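PDB 6NBO: N-isopropylammelide isopropylaminohydrolase, which belongs to the amidohydrolase family of metal-dependent TIM-barrel enzymes and holds zinc ions in its barrel. Local coordinates for residues V129-G134 with P168-L173; A177-A182 with E209-G214; K199-L204 with D231-R236. One frame throughout, in Å; residues are numbered along the deposited sequence. Where two conformers were deposited one is given.

Interaction 1. Residues V129-G134 with P168-L173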
# COMPACT_ATOMS: atom_id res chain seq x y z
N VAL A 129 15.09 -8.60 0.10
CA VAL A 129 15.54 -9.98 0.22
C VAL A 129 16.68 -10.14 -0.77
O VAL A 129 16.47 -10.02 -1.98
CB VAL A 129 14.42 -10.99 -0.06
CG1 VAL A 129 14.96 -12.44 -0.10
CG2 VAL A 129 13.30 -10.87 0.97
N ASP A 130 17.90 -10.36 -0.28
CA ASP A 130 19.07 -10.36 -1.14
C ASP A 130 20.19 -11.14 -0.46
O ASP A 130 20.09 -11.49 0.71
CB ASP A 130 19.53 -8.93 -1.44
CG ASP A 130 19.77 -8.11 -0.17
OD1 ASP A 130 20.54 -8.58 0.70
OD2 ASP A 130 19.19 -7.01 -0.05
N THR A 131 21.27 -11.37 -1.20
CA THR A 131 22.38 -12.16 -0.67
C THR A 131 23.36 -11.33 0.17
O THR A 131 24.40 -11.86 0.57
CB THR A 131 23.12 -12.87 -1.80
OG1 THR A 131 23.55 -11.91 -2.78
CG2 THR A 131 22.18 -13.89 -2.46
N ASP A 132 23.07 -10.05 0.43
CA ASP A 132 23.83 -9.34 1.46
C ASP A 132 23.32 -9.70 2.85
O ASP A 132 24.11 -9.91 3.77
CB ASP A 132 23.73 -7.83 1.28
CG ASP A 132 24.31 -7.35 -0.03
OD1 ASP A 132 25.28 -7.96 -0.52
OD2 ASP A 132 23.79 -6.36 -0.56
N ALA A 133 22.00 -9.78 3.00
CA ALA A 133 21.37 -9.95 4.30
C ALA A 133 20.61 -11.25 4.45
O ALA A 133 20.21 -11.58 5.57
CB ALA A 133 20.41 -8.79 4.58
N GLY A 134 20.36 -11.99 3.37
CA GLY A 134 19.55 -13.18 3.51
C GLY A 134 18.11 -12.81 3.81
O GLY A 134 17.57 -11.84 3.26
N PRO A 168 24.21 -14.61 -7.70
CA PRO A 168 23.98 -16.04 -7.52
C PRO A 168 23.27 -16.36 -6.21
O PRO A 168 23.58 -15.80 -5.16
CB PRO A 168 25.39 -16.63 -7.53
CG PRO A 168 26.19 -15.66 -8.35
CD PRO A 168 25.61 -14.31 -8.05
N GLY A 169 22.28 -17.26 -6.29
CA GLY A 169 21.55 -17.69 -5.12
C GLY A 169 20.33 -16.85 -4.78
O GLY A 169 19.55 -17.26 -3.91
N THR A 170 20.13 -15.72 -5.46
CA THR A 170 18.99 -14.87 -5.15
C THR A 170 17.68 -15.57 -5.48
O THR A 170 16.70 -15.44 -4.73
CB THR A 170 19.11 -13.53 -5.89
OG1 THR A 170 20.35 -12.89 -5.54
CG2 THR A 170 17.95 -12.60 -5.52
N ASP A 171 17.65 -16.33 -6.58
CA ASP A 171 16.43 -17.06 -6.94
C ASP A 171 15.99 -18.00 -5.82
O ASP A 171 14.81 -18.02 -5.44
CB ASP A 171 16.66 -17.83 -8.24
CG ASP A 171 17.97 -18.62 -8.26
OD1 ASP A 171 18.71 -18.66 -7.25
OD2 ASP A 171 18.26 -19.21 -9.31
N ALA A 172 16.93 -18.78 -5.27
CA ALA A 172 16.58 -19.70 -4.19
C ALA A 172 16.21 -18.96 -2.91
O ALA A 172 15.35 -19.42 -2.14
CB ALA A 172 17.73 -20.67 -3.93
N LEU A 173 16.84 -17.82 -2.67
CA LEU A 173 16.52 -17.03 -1.49
C LEU A 173 15.10 -16.50 -1.56
O LEU A 173 14.38 -16.49 -0.55
CB LEU A 173 17.52 -15.89 -1.36
CG LEU A 173 17.54 -15.12 -0.06
CD1 LEU A 173 17.92 -16.06 1.10
CD2 LEU A 173 18.53 -14.01 -0.20
O HOH W 1 20.72 -10.65 -4.00
O HOH W 2 24.99 -13.35 -4.70
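D130 meets L173 where the loop after strand 120-128 runs past the opening turn of helix 170-180; the CA atoms of D130 and T170 are 6.0 Å apart, and G134 also approaches L173. No direct hydrogen bond joins the two backbones. The loop is shaped internally: D130 O accepts from G134 N, while D130 OD1, in an Asx motif, takes the N-H of A133 at 3.0 Å, nearly along its C-O axis. G169 is the N-cap residue of the helix.

L173 makes the largest part of the contact. Its chi1 of -168° sets L173 CG anti to the backbone N, 3.7 Å from V129 CG1. Its CD2 is pressed close to D130 O, at 3.1 Å, and also meets G134 CA. Toward the surface, T131 CG2 rests 3.6 Å from P168 O and touches T170 OG1. Two waters bridge here. One accepts from T131 N at 2.9 Å and donates to T170 OG1 at 2.7 Å; the other links T131 OG1 with P168 O. R167 NH2 bonds T131 OG1, and the R167 carbonyl oxygen bonds T170 OG1.

This is a contact between neighbouring loop regions of a TIM barrel, those following parallel strands 120-128 and 153-159. They lie at the C-terminal ends of the strands, the side that carries the metal site in amidohydrolases; the D130 side chain is about 13 Å from a zinc ion.

Interaction 2. Residues A177-A182 with E209-G214. With EDO (1,2-ethanediol), chain K.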
# COMPACT_ATOMS: atom_id res chain seq x y z
N ALA A 177 12.02 -17.06 0.88
CA ALA A 177 11.24 -15.97 1.47
C ALA A 177 9.75 -16.27 1.40
O ALA A 177 9.02 -16.06 2.37
CB ALA A 177 11.56 -14.65 0.77
N LEU A 178 9.28 -16.72 0.24
CA LEU A 178 7.87 -17.10 0.12
C LEU A 178 7.53 -18.22 1.09
O LEU A 178 6.51 -18.17 1.78
CB LEU A 178 7.56 -17.52 -1.31
CG LEU A 178 7.81 -16.45 -2.38
CD1 LEU A 178 7.43 -16.98 -3.75
CD2 LEU A 178 7.05 -15.18 -2.06
N ALA A 179 8.39 -19.24 1.17
CA ALA A 179 8.15 -20.33 2.11
C ALA A 179 8.12 -19.83 3.55
O ALA A 179 7.39 -20.38 4.38
CB ALA A 179 9.23 -21.40 1.96
N ALA A 180 8.89 -18.80 3.86
CA ALA A 180 8.98 -18.33 5.24
C ALA A 180 7.85 -17.39 5.63
O ALA A 180 7.74 -17.05 6.81
CB ALA A 180 10.32 -17.63 5.48
N GLY A 181 7.04 -16.93 4.68
CA GLY A 181 5.93 -16.09 5.08
C GLY A 181 5.70 -14.86 4.22
O GLY A 181 4.68 -14.19 4.39
N ALA A 182 6.63 -14.53 3.33
CA ALA A 182 6.35 -13.46 2.38
C ALA A 182 5.14 -13.86 1.54
O ALA A 182 5.00 -15.02 1.14
CB ALA A 182 7.56 -13.17 1.49
N GLU A 209 4.91 -18.97 -9.43
CA GLU A 209 4.03 -20.07 -9.82
C GLU A 209 4.25 -21.28 -8.93
O GLU A 209 3.30 -21.99 -8.58
CB GLU A 209 4.26 -20.42 -11.29
CG GLU A 209 3.39 -21.56 -11.81
CD GLU A 209 2.10 -21.06 -12.44
OE1 GLU A 209 1.65 -19.94 -12.11
OE2 GLU A 209 1.54 -21.80 -13.28
N ARG A 210 5.51 -21.53 -8.55
CA ARG A 210 5.82 -22.69 -7.72
C ARG A 210 5.14 -22.60 -6.36
O ARG A 210 4.70 -23.62 -5.82
CB ARG A 210 7.33 -22.82 -7.55
CG ARG A 210 7.76 -23.77 -6.44
CD ARG A 210 9.13 -24.36 -6.75
NE ARG A 210 10.04 -23.32 -7.23
CZ ARG A 210 11.09 -22.88 -6.57
NH1 ARG A 210 11.41 -23.39 -5.38
NH2 ARG A 210 11.85 -21.93 -7.10
N TYR A 211 5.03 -21.41 -5.79
CA TYR A 211 4.38 -21.22 -4.51
C TYR A 211 2.94 -20.74 -4.65
O TYR A 211 2.28 -20.50 -3.64
CB TYR A 211 5.20 -20.24 -3.65
CG TYR A 211 6.49 -20.88 -3.21
CD1 TYR A 211 7.62 -20.84 -4.02
CD2 TYR A 211 6.57 -21.60 -2.02
CE1 TYR A 211 8.80 -21.46 -3.64
CE2 TYR A 211 7.73 -22.23 -1.63
CZ TYR A 211 8.85 -22.16 -2.44
OH TYR A 211 10.01 -22.79 -2.05
N GLY A 212 2.44 -20.62 -5.87
CA GLY A 212 1.09 -20.15 -6.11
C GLY A 212 0.84 -18.73 -5.66
O GLY A 212 -0.27 -18.41 -5.20
N ARG A 213 1.84 -17.86 -5.79
CA ARG A 213 1.73 -16.51 -5.27
C ARG A 213 1.65 -15.50 -6.40
O ARG A 213 2.03 -15.78 -7.54
CB ARG A 213 2.93 -16.15 -4.38
CG ARG A 213 3.24 -17.15 -3.29
CD ARG A 213 2.14 -17.28 -2.25
NE ARG A 213 2.52 -18.33 -1.32
CZ ARG A 213 3.38 -18.15 -0.32
NH1 ARG A 213 3.91 -16.95 -0.11
NH2 ARG A 213 3.71 -19.16 0.46
N GLY A 214 1.14 -14.32 -6.06
CA GLY A 214 1.16 -13.20 -6.97
C GLY A 214 2.48 -12.47 -6.94
O GLY A 214 3.40 -12.81 -6.19
C1 EDO K . -1.71 -13.55 -3.89
O1 EDO K . -0.83 -14.66 -4.05
C2 EDO K . -2.07 -12.93 -5.23
O2 EDO K . -2.75 -11.71 -4.93
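R213 and L178 meet where two helices end, and the arginine reaches back to the last turn of helix 170-180. Its chain starts with CG anti to the carbonyl carbon, then bends at chi2 (-65°), which turns CD out of an extended path; chi3 is then extended, carrying NE onward. NE turns to the backbone of its own segment, in a weak bond from R213 NE to Y211 O at 3.2 Å. The side chains of R213 and L178 slide past each other in opposite directions, and the guanidinium turns its edge to the carbonyls. R213 NH2 donates to L178 O at 3.2 Å, coming from well above the carbonyl plane, and NH1 adds a weak bond to the same oxygen. G181 N reaches L178 O from the other face, so this C-terminal carbonyl is gripped from both sides. R213 NH1 also lies only 2.5 Å from A182 O, in the guanidinium plane, but so short and bent a bond is doubtful in detail. The positive group probably suits the partial negative charge of the helix end.

Beside this, L178 CB lies over one face of the Y211 ring, toward its rim, 4.3 Å from the centroid and 21° off the normal, in a CH-pi contact, and L178 CD1 meets Y211 CD1 at 3.9 Å. A179 CB comes to Y211 CE2 obliquely, at 4.0 Å. O1 of a 1,2-ethanediol, probably from the crystallisation liquor, accepts from G214 N at 2.8 Å.

Both helices close with Schellman motifs, at G181 and G212, before turning into the barrel. A182 packs on I156 and A158 of strand 153-159, G214 pairs with L185 of strand 184-188, and the Y211 side chain also touches A175 of helix 170-180.

Interaction 3. Residues K199-L204 with D231-R236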
# COMPACT_ATOMS: atom_id res chain seq x y z
N LYS A 199 14.66 -13.60 -19.52
CA LYS A 199 15.09 -14.51 -18.46
C LYS A 199 14.61 -14.03 -17.10
O LYS A 199 14.14 -14.82 -16.28
CB LYS A 199 16.61 -14.65 -18.47
CG LYS A 199 17.11 -15.69 -17.48
CD LYS A 199 18.60 -15.94 -17.64
CE LYS A 199 19.13 -16.84 -16.52
NZ LYS A 199 20.62 -16.84 -16.46
N ALA A 200 14.67 -12.72 -16.85
CA ALA A 200 14.24 -12.19 -15.56
C ALA A 200 12.75 -12.45 -15.34
O ALA A 200 12.34 -12.93 -14.27
CB ALA A 200 14.55 -10.70 -15.47
N VAL A 201 11.92 -12.16 -16.34
CA VAL A 201 10.49 -12.36 -16.16
C VAL A 201 10.17 -13.84 -15.98
O VAL A 201 9.34 -14.22 -15.15
CB VAL A 201 9.72 -11.75 -17.35
CG1 VAL A 201 8.28 -12.20 -17.35
CG2 VAL A 201 9.80 -10.22 -17.28
N ASP A 202 10.84 -14.71 -16.74
CA ASP A 202 10.58 -16.14 -16.61
C ASP A 202 11.03 -16.66 -15.25
O ASP A 202 10.34 -17.48 -14.64
CB ASP A 202 11.28 -16.89 -17.75
CG ASP A 202 10.61 -16.67 -19.11
OD1 ASP A 202 9.50 -16.10 -19.20
OD2 ASP A 202 11.23 -17.07 -20.12
N VAL A 203 12.17 -16.19 -14.74
CA VAL A 203 12.64 -16.66 -13.43
C VAL A 203 11.65 -16.25 -12.34
O VAL A 203 11.24 -17.07 -11.51
CB VAL A 203 14.06 -16.14 -13.14
CG1 VAL A 203 14.39 -16.28 -11.65
CG2 VAL A 203 15.10 -16.89 -13.99
N LEU A 204 11.26 -14.98 -12.32
CA LEU A 204 10.35 -14.49 -11.29
C LEU A 204 8.99 -15.18 -11.37
O LEU A 204 8.45 -15.63 -10.35
CB LEU A 204 10.20 -12.98 -11.42
CG LEU A 204 11.41 -12.14 -11.01
CD1 LEU A 204 11.16 -10.68 -11.38
CD2 LEU A 204 11.68 -12.30 -9.52
N ASP A 231 4.99 -5.09 -21.50
CA ASP A 231 4.38 -6.04 -22.42
C ASP A 231 4.80 -7.47 -22.08
O ASP A 231 3.96 -8.38 -22.09
CB ASP A 231 4.76 -5.71 -23.86
CG ASP A 231 4.32 -6.79 -24.83
OD1 ASP A 231 3.10 -7.02 -24.95
OD2 ASP A 231 5.18 -7.42 -25.46
N LEU A 232 6.09 -7.67 -21.80
CA LEU A 232 6.58 -8.99 -21.41
C LEU A 232 5.86 -9.49 -20.16
O LEU A 232 5.42 -10.65 -20.11
CB LEU A 232 8.09 -8.96 -21.15
CG LEU A 232 9.06 -8.96 -22.33
CD1 LEU A 232 10.48 -9.02 -21.79
CD2 LEU A 232 8.77 -10.14 -23.24
N ILE A 233 5.74 -8.63 -19.15
CA ILE A 233 5.09 -9.01 -17.90
C ILE A 233 3.63 -9.39 -18.15
O ILE A 233 3.15 -10.41 -17.64
CB ILE A 233 5.22 -7.85 -16.89
CG1 ILE A 233 6.68 -7.72 -16.44
CG2 ILE A 233 4.28 -8.06 -15.71
CD1 ILE A 233 7.01 -6.36 -15.85
N LEU A 234 2.92 -8.58 -18.93
CA LEU A 234 1.51 -8.87 -19.20
C LEU A 234 1.34 -10.14 -20.03
O LEU A 234 0.39 -10.90 -19.82
CB LEU A 234 0.87 -7.67 -19.90
CG LEU A 234 0.86 -6.36 -19.11
CD1 LEU A 234 0.28 -5.22 -19.94
CD2 LEU A 234 0.08 -6.52 -17.81
N GLN A 235 2.24 -10.37 -20.99
CA GLN A 235 2.21 -11.62 -21.75
C GLN A 235 2.29 -12.83 -20.83
O GLN A 235 1.53 -13.79 -20.96
CB GLN A 235 3.37 -11.67 -22.75
CG GLN A 235 3.21 -10.85 -23.98
CD GLN A 235 4.24 -11.26 -25.02
OE1 GLN A 235 4.49 -12.45 -25.21
NE2 GLN A 235 4.85 -10.28 -25.68
N ARG A 236 3.26 -12.81 -19.91
CA ARG A 236 3.43 -13.92 -18.99
C ARG A 236 2.23 -14.05 -18.06
O ARG A 236 1.77 -15.17 -17.78
CB ARG A 236 4.73 -13.72 -18.19
CG ARG A 236 5.37 -15.01 -17.73
CD ARG A 236 5.99 -15.76 -18.91
NE ARG A 236 6.30 -17.14 -18.57
CZ ARG A 236 5.67 -18.20 -19.08
NH1 ARG A 236 6.01 -19.42 -18.70
NH2 ARG A 236 4.70 -18.04 -19.98
O HOH W 3 7.82 -18.59 -16.01
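R236 lies against V201 and D202 between helices 197-211 and 223-239. The axes of the two segments approach to 10.2 Å and cross at -35°, running in broadly the same direction, with V201 and I233 nearest along the backbones.

The arginine touches the other helix from CB to NE. R236 CB sits 4.0 Å from V201 CG1, and R236 CG is almost as close to the same methyl, the two side chains sliding past each other in opposite directions. The chain then bends at chi2 (71°), which brings R236 CD round to within 3.5 Å of D202 OD1. R236 NE follows at 3.4 Å from D202 OD1, forming a long salt bridge. D202 OD1 lies obliquely to the guanidinium; the two side chains cross at about a right angle and their charged planes are 71° apart, so they do not meet as a flat, two-pronged pair. A water donates to D202 O at 3.1 Å and accepts a weak bond from R236 NE; at the tip, R236 NH1 is 3.3 Å from the oxygen of this water. R236 also touches F205 of helix 197-211.

The apolar part of the contact centres on V201. Its two methyls divide the work: CG1, anti to the backbone N, serves the arginine stem, whereas V201 CG2 meets I233 CG1 at 4.1 Å, the side chains again near a right angle. Farther in, I233 and L204 both touch L217 of strand 215-219, which lies between the two helices in the sequence.

The chemistry is therefore graded, from buried valine and isoleucine to an exposed aspartate. Across the two segments R236 meets one carboxylate oxygen, OD1, at long range, and the water links R236 NE to the D202 backbone carbonyl, not to its carboxylate. The ionic part is thus probably modest, while hydrocarbon contacts around V201 make up much of the buried area.

The three contacts lie in the outer layer of the TIM barrel, on one side of the chain's centre. Interactions 1 and 2 have centres 15 Å apart and share helix 170-180, one at its start and the other at its end; they touch through V129 CG1 and A177 CB. Interactions 2 and 3, about 17 Å apart between centres, share helix 197-211 and alternate along the chain, while interactions 1 and 3 are in series, about 20 Å apart between centres, and do not touch. Interactions 2 and 3 join helices 170-180, 197-211 and 223-239 in turn, interleaved in sequence with strands 184-188 and 215-219; interaction 1 ties the start of helix 170-180 to the loop after strand 120-128.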